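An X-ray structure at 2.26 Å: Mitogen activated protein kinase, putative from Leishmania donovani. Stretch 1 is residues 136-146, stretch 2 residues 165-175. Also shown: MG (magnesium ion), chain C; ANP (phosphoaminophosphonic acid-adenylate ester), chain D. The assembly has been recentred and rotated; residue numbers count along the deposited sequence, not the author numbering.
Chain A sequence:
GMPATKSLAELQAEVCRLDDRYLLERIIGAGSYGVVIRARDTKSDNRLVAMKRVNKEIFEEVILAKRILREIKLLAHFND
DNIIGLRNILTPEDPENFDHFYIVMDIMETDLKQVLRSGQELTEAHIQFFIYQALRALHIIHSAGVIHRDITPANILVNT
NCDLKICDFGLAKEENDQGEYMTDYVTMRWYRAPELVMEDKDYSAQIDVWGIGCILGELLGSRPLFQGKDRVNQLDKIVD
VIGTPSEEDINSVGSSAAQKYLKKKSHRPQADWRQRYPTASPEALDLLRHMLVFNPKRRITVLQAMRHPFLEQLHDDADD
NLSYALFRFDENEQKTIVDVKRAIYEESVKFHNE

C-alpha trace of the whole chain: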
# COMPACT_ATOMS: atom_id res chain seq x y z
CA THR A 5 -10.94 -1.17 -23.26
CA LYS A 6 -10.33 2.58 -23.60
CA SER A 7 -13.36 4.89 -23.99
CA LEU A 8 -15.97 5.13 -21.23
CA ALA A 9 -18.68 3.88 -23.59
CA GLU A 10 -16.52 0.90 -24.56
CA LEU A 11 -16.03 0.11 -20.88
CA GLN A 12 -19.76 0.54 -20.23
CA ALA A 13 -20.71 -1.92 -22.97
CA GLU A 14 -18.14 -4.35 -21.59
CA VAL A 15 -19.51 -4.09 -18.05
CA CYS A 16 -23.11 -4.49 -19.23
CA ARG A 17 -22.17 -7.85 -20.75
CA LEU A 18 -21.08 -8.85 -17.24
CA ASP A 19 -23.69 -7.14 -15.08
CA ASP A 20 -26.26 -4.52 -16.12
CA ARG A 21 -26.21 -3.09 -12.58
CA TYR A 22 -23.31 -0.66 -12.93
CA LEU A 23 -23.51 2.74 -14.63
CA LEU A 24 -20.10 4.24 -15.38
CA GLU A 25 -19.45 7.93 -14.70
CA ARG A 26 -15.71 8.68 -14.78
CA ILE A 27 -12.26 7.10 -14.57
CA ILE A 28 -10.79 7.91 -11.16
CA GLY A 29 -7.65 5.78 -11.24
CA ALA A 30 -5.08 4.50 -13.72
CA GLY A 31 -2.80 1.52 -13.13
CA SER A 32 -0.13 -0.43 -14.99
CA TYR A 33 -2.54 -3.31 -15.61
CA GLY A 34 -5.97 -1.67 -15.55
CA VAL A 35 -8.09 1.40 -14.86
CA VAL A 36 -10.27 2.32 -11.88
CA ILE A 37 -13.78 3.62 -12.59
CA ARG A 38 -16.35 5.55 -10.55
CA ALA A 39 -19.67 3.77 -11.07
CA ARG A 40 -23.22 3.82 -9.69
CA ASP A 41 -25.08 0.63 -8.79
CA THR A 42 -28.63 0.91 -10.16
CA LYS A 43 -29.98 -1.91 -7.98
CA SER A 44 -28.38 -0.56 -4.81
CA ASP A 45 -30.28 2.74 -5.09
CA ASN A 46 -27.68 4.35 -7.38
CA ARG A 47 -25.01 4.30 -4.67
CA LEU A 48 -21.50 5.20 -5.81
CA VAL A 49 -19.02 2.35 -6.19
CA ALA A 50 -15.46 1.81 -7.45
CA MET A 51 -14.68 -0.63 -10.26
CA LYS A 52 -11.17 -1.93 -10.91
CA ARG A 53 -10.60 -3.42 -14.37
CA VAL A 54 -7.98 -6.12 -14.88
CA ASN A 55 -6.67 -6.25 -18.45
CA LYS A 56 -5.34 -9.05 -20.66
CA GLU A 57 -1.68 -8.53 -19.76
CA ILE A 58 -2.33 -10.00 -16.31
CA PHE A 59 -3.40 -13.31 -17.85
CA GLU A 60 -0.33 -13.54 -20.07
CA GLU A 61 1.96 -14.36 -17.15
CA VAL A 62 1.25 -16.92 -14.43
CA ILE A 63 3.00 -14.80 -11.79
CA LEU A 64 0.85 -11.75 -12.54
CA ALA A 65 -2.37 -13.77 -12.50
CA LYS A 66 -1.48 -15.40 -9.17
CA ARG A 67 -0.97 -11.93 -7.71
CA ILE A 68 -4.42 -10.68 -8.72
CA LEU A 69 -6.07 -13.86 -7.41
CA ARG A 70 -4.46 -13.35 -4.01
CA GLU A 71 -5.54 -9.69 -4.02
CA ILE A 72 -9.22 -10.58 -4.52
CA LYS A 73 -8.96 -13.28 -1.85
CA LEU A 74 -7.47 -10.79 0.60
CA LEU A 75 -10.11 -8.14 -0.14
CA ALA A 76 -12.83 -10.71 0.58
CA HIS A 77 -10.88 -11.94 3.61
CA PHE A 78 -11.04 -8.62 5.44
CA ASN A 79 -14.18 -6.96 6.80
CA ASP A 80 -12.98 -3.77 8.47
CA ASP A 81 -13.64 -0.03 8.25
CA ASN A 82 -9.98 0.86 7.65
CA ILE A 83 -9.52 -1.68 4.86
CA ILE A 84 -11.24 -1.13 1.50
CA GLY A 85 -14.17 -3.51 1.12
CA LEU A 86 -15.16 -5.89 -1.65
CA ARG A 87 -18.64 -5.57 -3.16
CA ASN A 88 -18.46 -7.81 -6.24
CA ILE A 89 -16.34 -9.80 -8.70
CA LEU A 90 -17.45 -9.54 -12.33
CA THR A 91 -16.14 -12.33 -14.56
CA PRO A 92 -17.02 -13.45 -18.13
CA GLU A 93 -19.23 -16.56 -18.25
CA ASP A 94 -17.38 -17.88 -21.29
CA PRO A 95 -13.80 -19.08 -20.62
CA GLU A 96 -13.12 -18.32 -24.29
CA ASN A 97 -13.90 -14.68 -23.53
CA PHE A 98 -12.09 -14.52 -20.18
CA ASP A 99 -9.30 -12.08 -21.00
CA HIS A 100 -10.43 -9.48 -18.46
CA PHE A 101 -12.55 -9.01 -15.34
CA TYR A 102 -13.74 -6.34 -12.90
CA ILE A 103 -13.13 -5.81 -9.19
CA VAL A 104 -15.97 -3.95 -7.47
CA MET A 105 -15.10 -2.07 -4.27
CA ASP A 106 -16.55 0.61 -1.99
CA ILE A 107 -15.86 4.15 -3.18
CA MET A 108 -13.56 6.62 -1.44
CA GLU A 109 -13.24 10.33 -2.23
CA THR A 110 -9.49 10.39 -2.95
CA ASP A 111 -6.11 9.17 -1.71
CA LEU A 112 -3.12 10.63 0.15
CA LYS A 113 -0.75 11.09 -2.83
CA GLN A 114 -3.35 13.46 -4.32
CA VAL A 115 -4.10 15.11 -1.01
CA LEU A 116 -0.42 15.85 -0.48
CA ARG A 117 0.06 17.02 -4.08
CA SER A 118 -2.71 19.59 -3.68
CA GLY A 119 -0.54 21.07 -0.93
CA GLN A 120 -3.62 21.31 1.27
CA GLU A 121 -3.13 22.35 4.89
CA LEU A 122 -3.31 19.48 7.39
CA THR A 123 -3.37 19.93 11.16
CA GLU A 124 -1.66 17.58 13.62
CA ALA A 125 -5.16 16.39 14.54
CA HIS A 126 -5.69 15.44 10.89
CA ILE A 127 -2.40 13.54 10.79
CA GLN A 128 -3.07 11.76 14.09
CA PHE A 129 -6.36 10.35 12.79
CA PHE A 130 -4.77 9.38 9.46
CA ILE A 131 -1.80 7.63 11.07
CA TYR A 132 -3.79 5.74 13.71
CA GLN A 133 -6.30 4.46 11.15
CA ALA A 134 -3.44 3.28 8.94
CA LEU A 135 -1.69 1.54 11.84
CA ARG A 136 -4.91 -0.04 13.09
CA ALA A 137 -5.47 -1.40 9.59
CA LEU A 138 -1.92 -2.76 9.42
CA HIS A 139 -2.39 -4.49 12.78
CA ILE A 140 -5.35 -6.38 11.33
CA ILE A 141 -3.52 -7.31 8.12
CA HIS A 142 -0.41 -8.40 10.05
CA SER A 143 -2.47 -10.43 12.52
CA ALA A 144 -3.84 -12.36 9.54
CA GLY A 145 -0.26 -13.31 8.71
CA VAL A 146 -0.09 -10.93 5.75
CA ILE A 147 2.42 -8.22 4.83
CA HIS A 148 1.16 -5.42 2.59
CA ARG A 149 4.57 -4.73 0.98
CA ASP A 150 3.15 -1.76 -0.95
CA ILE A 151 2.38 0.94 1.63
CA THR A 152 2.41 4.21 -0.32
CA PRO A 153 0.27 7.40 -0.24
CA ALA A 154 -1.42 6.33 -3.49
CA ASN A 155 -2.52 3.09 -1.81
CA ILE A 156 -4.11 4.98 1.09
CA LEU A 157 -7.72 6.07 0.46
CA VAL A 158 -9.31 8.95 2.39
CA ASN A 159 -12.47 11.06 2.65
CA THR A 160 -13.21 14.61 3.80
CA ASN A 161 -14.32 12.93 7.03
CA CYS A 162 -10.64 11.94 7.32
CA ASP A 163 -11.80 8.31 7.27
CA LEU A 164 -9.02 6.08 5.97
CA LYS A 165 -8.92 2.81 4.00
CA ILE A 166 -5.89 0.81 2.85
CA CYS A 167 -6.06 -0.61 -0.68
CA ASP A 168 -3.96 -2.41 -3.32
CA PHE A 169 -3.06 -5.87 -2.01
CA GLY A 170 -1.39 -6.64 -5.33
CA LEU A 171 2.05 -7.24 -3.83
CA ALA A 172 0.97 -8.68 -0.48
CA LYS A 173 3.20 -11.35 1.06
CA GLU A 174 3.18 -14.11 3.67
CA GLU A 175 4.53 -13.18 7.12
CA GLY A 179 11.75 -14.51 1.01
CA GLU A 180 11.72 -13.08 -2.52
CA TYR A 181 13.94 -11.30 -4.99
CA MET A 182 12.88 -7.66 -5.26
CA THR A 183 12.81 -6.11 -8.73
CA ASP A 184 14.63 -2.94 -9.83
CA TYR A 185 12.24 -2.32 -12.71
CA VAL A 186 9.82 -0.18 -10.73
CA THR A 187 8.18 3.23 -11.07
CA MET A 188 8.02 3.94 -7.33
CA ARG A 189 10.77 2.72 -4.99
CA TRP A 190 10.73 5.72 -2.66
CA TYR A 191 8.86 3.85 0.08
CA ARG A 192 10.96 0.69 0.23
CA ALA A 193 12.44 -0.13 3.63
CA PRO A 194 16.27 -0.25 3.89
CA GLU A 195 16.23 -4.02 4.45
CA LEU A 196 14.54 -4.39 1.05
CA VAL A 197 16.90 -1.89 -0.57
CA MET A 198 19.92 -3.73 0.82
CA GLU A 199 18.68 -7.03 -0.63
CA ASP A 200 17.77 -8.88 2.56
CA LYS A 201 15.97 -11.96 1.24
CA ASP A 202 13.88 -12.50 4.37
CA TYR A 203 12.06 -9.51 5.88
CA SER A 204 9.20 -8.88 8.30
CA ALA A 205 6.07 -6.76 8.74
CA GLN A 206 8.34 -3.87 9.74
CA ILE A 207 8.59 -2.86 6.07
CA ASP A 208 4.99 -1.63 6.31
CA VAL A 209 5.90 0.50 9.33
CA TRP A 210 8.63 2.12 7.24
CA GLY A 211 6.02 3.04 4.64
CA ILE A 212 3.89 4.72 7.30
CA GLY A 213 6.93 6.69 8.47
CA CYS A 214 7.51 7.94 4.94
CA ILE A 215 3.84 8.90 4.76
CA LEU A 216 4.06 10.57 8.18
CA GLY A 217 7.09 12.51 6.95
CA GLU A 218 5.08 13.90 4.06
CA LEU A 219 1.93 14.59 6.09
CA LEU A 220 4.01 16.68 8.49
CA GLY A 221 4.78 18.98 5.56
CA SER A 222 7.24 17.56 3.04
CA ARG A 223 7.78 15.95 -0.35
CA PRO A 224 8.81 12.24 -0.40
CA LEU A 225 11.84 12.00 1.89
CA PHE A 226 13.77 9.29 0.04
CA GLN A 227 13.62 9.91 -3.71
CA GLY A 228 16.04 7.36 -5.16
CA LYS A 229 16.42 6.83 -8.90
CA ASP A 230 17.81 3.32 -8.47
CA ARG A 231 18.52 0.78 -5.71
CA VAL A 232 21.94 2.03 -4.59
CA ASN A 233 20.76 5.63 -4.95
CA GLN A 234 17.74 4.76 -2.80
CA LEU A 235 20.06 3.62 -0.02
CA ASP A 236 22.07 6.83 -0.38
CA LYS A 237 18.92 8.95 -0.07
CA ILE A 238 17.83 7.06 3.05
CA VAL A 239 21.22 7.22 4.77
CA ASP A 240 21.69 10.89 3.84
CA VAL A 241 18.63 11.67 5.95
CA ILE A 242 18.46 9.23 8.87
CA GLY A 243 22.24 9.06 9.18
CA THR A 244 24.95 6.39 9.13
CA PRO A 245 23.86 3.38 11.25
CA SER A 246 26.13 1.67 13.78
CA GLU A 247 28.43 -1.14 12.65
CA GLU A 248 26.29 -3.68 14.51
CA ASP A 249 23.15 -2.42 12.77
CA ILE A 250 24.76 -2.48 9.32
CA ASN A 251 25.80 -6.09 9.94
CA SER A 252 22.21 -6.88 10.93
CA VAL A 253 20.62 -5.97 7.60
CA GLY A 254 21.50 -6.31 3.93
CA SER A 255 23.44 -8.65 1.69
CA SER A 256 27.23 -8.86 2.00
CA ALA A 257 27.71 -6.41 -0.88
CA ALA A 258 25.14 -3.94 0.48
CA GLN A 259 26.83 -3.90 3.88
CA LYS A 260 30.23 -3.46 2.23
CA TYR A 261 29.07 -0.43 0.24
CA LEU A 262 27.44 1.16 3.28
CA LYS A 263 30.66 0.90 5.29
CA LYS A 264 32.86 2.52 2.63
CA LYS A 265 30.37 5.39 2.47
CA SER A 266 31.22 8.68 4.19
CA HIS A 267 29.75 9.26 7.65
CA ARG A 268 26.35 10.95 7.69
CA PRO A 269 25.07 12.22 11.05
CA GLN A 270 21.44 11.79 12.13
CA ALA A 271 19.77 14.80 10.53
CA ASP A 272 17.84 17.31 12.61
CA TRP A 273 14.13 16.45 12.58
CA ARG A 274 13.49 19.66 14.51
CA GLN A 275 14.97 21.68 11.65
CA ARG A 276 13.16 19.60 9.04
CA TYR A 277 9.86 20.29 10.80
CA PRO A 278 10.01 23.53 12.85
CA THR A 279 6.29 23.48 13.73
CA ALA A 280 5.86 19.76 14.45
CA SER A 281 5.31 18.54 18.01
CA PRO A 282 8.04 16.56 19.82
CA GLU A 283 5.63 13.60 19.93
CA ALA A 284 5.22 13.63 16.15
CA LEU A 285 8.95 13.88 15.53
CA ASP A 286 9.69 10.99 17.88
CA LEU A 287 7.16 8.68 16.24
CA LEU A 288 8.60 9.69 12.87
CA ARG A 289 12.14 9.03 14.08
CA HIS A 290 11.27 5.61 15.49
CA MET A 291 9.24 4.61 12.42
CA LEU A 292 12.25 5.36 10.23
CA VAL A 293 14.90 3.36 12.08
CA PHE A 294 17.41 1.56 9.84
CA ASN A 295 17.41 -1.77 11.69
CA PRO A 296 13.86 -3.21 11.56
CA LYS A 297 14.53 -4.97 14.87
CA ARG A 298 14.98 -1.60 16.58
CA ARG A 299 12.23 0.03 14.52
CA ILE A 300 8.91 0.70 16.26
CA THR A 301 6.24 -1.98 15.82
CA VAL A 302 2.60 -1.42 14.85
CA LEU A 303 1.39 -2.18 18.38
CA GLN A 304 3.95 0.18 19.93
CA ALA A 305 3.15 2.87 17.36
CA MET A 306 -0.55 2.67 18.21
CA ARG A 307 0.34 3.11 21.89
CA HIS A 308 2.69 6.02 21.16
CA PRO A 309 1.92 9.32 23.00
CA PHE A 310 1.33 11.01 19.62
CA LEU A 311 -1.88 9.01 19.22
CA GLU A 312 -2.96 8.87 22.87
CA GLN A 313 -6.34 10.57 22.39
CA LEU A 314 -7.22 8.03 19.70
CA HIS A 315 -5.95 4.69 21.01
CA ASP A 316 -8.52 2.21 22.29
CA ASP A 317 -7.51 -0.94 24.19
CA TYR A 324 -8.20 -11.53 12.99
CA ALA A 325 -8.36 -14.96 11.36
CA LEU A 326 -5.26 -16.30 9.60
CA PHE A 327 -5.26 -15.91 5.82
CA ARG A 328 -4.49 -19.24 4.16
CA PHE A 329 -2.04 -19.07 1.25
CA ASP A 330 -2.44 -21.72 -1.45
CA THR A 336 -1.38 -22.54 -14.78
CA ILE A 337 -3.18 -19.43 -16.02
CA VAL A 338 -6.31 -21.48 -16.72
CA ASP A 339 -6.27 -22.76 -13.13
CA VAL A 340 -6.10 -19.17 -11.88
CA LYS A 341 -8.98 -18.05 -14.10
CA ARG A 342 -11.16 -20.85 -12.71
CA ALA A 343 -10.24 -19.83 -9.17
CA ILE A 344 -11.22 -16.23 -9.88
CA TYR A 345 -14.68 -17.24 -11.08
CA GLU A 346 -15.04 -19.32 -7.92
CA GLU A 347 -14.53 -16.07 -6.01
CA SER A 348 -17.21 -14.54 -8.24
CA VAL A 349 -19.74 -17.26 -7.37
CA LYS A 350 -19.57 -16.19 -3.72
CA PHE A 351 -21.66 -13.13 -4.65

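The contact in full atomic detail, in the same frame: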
# COMPACT_ATOMS: atom_id res chain seq x y z
N ARG A 136 -3.87 0.88 12.67
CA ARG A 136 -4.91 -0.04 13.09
C ARG A 136 -5.24 -1.03 11.98
O ARG A 136 -5.51 -2.21 12.24
CB ARG A 136 -6.16 0.73 13.52
CG ARG A 136 -7.31 -0.15 13.96
CD ARG A 136 -8.61 0.64 14.02
NE ARG A 136 -9.77 -0.23 14.02
CZ ARG A 136 -10.26 -0.83 12.93
NH1 ARG A 136 -9.68 -0.65 11.75
NH2 ARG A 136 -11.32 -1.61 13.03
N ALA A 137 -5.22 -0.55 10.74
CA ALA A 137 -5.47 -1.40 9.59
C ALA A 137 -4.33 -2.39 9.39
O ALA A 137 -4.56 -3.57 9.10
CB ALA A 137 -5.66 -0.56 8.34
N LEU A 138 -3.10 -1.91 9.56
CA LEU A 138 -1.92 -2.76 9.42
C LEU A 138 -1.87 -3.85 10.49
O LEU A 138 -1.41 -4.96 10.23
CB LEU A 138 -0.64 -1.92 9.48
CG LEU A 138 -0.30 -1.12 8.23
CD1 LEU A 138 0.99 -0.34 8.45
CD2 LEU A 138 -0.18 -2.04 7.02
N HIS A 139 -2.35 -3.52 11.68
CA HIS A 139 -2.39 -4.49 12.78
C HIS A 139 -3.29 -5.66 12.42
O HIS A 139 -2.98 -6.81 12.73
CB HIS A 139 -2.87 -3.83 14.07
CG HIS A 139 -2.94 -4.76 15.24
ND1 HIS A 139 -4.12 -5.12 15.84
CD2 HIS A 139 -1.96 -5.41 15.91
CE1 HIS A 139 -3.87 -5.95 16.84
NE2 HIS A 139 -2.57 -6.14 16.90
N ILE A 140 -4.40 -5.36 11.76
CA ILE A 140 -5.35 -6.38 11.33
C ILE A 140 -4.76 -7.25 10.22
O ILE A 140 -4.86 -8.48 10.27
CB ILE A 140 -6.66 -5.73 10.84
CG1 ILE A 140 -7.41 -5.13 12.03
CG2 ILE A 140 -7.53 -6.75 10.11
CD1 ILE A 140 -8.30 -3.97 11.68
N ILE A 141 -4.16 -6.60 9.23
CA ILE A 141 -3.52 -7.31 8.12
C ILE A 141 -2.37 -8.20 8.61
O ILE A 141 -2.25 -9.35 8.20
CB ILE A 141 -2.98 -6.31 7.07
CG1 ILE A 141 -4.13 -5.48 6.49
CG2 ILE A 141 -2.24 -7.05 5.97
CD1 ILE A 141 -3.67 -4.28 5.70
N HIS A 142 -1.55 -7.66 9.51
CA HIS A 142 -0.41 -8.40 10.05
C HIS A 142 -0.84 -9.56 10.94
O HIS A 142 -0.18 -10.59 10.98
CB HIS A 142 0.51 -7.46 10.83
CG HIS A 142 1.21 -6.44 9.98
ND1 HIS A 142 1.92 -5.39 10.51
CD2 HIS A 142 1.29 -6.32 8.63
CE1 HIS A 142 2.42 -4.66 9.53
NE2 HIS A 142 2.05 -5.20 8.38
N SER A 143 -1.95 -9.38 11.65
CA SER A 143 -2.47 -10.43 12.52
C SER A 143 -2.99 -11.60 11.69
O SER A 143 -3.03 -12.74 12.17
CB SER A 143 -3.58 -9.89 13.42
OG SER A 143 -4.70 -9.47 12.65
N ALA A 144 -3.37 -11.33 10.45
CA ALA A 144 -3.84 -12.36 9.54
C ALA A 144 -2.68 -13.06 8.86
O ALA A 144 -2.87 -13.92 7.99
CB ALA A 144 -4.79 -11.77 8.51
N GLY A 145 -1.46 -12.69 9.24
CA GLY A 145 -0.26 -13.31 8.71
C GLY A 145 0.13 -12.76 7.34
O GLY A 145 0.81 -13.42 6.57
N VAL A 146 -0.31 -11.54 7.06
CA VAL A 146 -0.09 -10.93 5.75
C VAL A 146 0.70 -9.63 5.85
O VAL A 146 0.45 -8.80 6.73
CB VAL A 146 -1.43 -10.65 5.03
CG1 VAL A 146 -1.18 -10.14 3.62
CG2 VAL A 146 -2.29 -11.91 5.00
N LYS A 165 -8.83 4.21 4.43
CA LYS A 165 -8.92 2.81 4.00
C LYS A 165 -7.71 2.40 3.16
O LYS A 165 -7.40 3.04 2.16
CB LYS A 165 -10.21 2.57 3.21
CG LYS A 165 -11.48 2.62 4.04
CD LYS A 165 -12.70 2.24 3.22
CE LYS A 165 -13.97 2.37 4.04
NZ LYS A 165 -15.18 2.02 3.24
N ILE A 166 -7.04 1.33 3.58
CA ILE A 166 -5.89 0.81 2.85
C ILE A 166 -6.33 -0.06 1.67
O ILE A 166 -7.20 -0.91 1.82
CB ILE A 166 -4.96 -0.01 3.77
CG1 ILE A 166 -4.31 0.90 4.82
CG2 ILE A 166 -3.89 -0.73 2.97
CD1 ILE A 166 -3.26 0.21 5.66
N CYS A 167 -5.73 0.17 0.51
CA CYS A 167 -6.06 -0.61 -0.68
C CYS A 167 -4.81 -1.21 -1.34
O CYS A 167 -3.70 -1.10 -0.81
CB CYS A 167 -6.81 0.25 -1.70
SG CYS A 167 -5.82 1.55 -2.48
N ASP A 168 -5.02 -1.84 -2.50
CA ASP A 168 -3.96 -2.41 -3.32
C ASP A 168 -3.17 -3.51 -2.61
O ASP A 168 -2.05 -3.28 -2.13
CB ASP A 168 -3.00 -1.30 -3.79
CG ASP A 168 -2.16 -1.72 -4.99
OD1 ASP A 168 -2.04 -2.94 -5.24
OD2 ASP A 168 -1.62 -0.83 -5.67
N PHE A 169 -3.75 -4.70 -2.55
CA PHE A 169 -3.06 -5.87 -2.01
C PHE A 169 -2.43 -6.68 -3.12
O PHE A 169 -2.37 -7.91 -3.06
CB PHE A 169 -4.03 -6.74 -1.20
CG PHE A 169 -4.56 -6.08 0.04
CD1 PHE A 169 -3.88 -6.20 1.24
CD2 PHE A 169 -5.73 -5.35 0.01
CE1 PHE A 169 -4.35 -5.59 2.39
CE2 PHE A 169 -6.21 -4.74 1.16
CZ PHE A 169 -5.52 -4.86 2.35
N GLY A 170 -1.94 -5.99 -4.15
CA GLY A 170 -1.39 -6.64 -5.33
C GLY A 170 0.00 -7.21 -5.14
O GLY A 170 0.44 -8.06 -5.92
N LEU A 171 0.70 -6.76 -4.11
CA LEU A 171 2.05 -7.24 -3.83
C LEU A 171 2.16 -7.84 -2.44
O LEU A 171 3.25 -8.01 -1.91
CB LEU A 171 3.07 -6.11 -3.98
CG LEU A 171 3.46 -5.70 -5.40
CD1 LEU A 171 4.44 -4.54 -5.37
CD2 LEU A 171 4.04 -6.88 -6.15
N ALA A 172 1.01 -8.17 -1.85
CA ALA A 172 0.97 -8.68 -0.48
C ALA A 172 1.71 -10.01 -0.34
O ALA A 172 1.68 -10.85 -1.25
CB ALA A 172 -0.47 -8.83 -0.02
N LYS A 173 2.37 -10.18 0.80
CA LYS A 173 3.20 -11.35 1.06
C LYS A 173 2.85 -12.08 2.34
O LYS A 173 2.19 -11.54 3.21
CB LYS A 173 4.66 -10.94 1.12
CG LYS A 173 5.27 -11.04 -0.21
CD LYS A 173 4.67 -12.27 -0.87
CE LYS A 173 5.53 -12.80 -1.92
NZ LYS A 173 6.31 -13.83 -1.18
N GLU A 174 3.32 -13.33 2.44
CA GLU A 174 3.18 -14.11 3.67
C GLU A 174 4.12 -13.55 4.75
O GLU A 174 5.19 -13.02 4.43
CB GLU A 174 3.49 -15.59 3.40
CG GLU A 174 3.77 -16.43 4.64
CD GLU A 174 3.68 -17.92 4.37
OE1 GLU A 174 3.06 -18.30 3.35
OE2 GLU A 174 4.22 -18.71 5.17
N GLU A 175 3.71 -13.64 6.01
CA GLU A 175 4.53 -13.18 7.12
C GLU A 175 5.72 -14.11 7.36
O GLU A 175 6.52 -14.36 6.46
CB GLU A 175 3.69 -13.07 8.40
MG MG C . -1.87 1.27 -6.05
PG ANP D . -2.48 -3.24 -8.79
O1G ANP D . -3.47 -3.07 -9.90
O2G ANP D . -3.12 -4.16 -7.68
O3G ANP D . -1.18 -3.95 -9.35
PB ANP D . -2.87 -0.44 -8.77
O1B ANP D . -2.80 -0.48 -10.27
O2B ANP D . -2.18 0.87 -8.29
N3B ANP D . -2.06 -1.75 -8.11
PA ANP D . -4.91 0.38 -7.09
O1A ANP D . -3.81 0.93 -6.26
O2A ANP D . -5.83 -0.55 -6.31
O3A ANP D . -4.36 -0.46 -8.33
O5' ANP D . -5.71 1.60 -7.69
C5' ANP D . -5.06 2.70 -8.36
C4' ANP D . -5.68 4.00 -7.90
O4' ANP D . -7.11 3.93 -8.05
C3' ANP D . -5.46 4.35 -6.43
O3' ANP D . -4.21 4.99 -6.24
C2' ANP D . -6.64 5.29 -6.15
O2' ANP D . -6.34 6.63 -6.54
C1' ANP D . -7.74 4.71 -7.04
N9 ANP D . -8.68 3.86 -6.32
C8 ANP D . -8.57 2.51 -6.08
N7 ANP D . -9.57 2.00 -5.40
C5 ANP D . -10.39 3.09 -5.18
C6 ANP D . -11.63 3.21 -4.51
N6 ANP D . -12.26 2.19 -3.92
N1 ANP D . -12.20 4.44 -4.46
C2 ANP D . -11.57 5.46 -5.05
N3 ANP D . -10.40 5.46 -5.70
C4 ANP D . -9.87 4.24 -5.73
O HOH W 1 -2.05 3.25 -6.54
O HOH W 2 0.10 1.42 -6.23

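A single hydrogen bond joins these two stretches, and it sits where a helix has just ended. Gly-145 is the first residue to leave helical geometry; its positive phi of 80° closes a Schellman motif, with Gly-145 N bonded to His-142 O (3.0 Å) and Val-146 N bonded to Ile-141 O (3.1 Å). That turn leaves Gly-145 O free to accept from Glu-175 N at 3.0 Å. Positive phi by itself favours glycine here; the same residue, just past the helix, also presents its carbonyl as the acceptor.

One residue later the chain is extended. Val-146 pairs with Glu-174 as an antiparallel, non-hydrogen-bonded bridge, their CA atoms 5.0 Å apart and their side chains diverging. A CA-H...O contact from Val-146 CA to Lys-173 O, at 3.5 Å, adds to the pairing. Lys-173 and Glu-174 direct CA-to-CB away from the partner, which suits charged residues on a strand approached through its backbone. Glu-175 points toward it, but its side chain is modelled only to CB.

The rest of the contact is apolar. Along the helix, Ala-137 and Ile-141, one turn apart, point toward the second stretch. The small Ala-137 lets Ile-166 come close, CB to CD1 at 3.7 Å, while Leu-138 starts sideways and brings CD2 to 4.0 Å from the same Ile-166 CD1. Ile-141, with chi1 m and chi2 t, extends CD1 to the edge of the Phe-169 ring, 3.6 Å from CE1. Farther along, Val-146 CG1 meets Ala-172 CB at 3.9 Å. All these side chains are buried, and the two stretches together cover 375 Å².

Between the anchoring residues Ile-166 and Phe-169, Asp-168 stays clear of the helix and binds magnesium through OD2 at 2.1 Å. The design rule is economical: aliphatic packing, one aromatic edge and a glycine turn that presents its carbonyl.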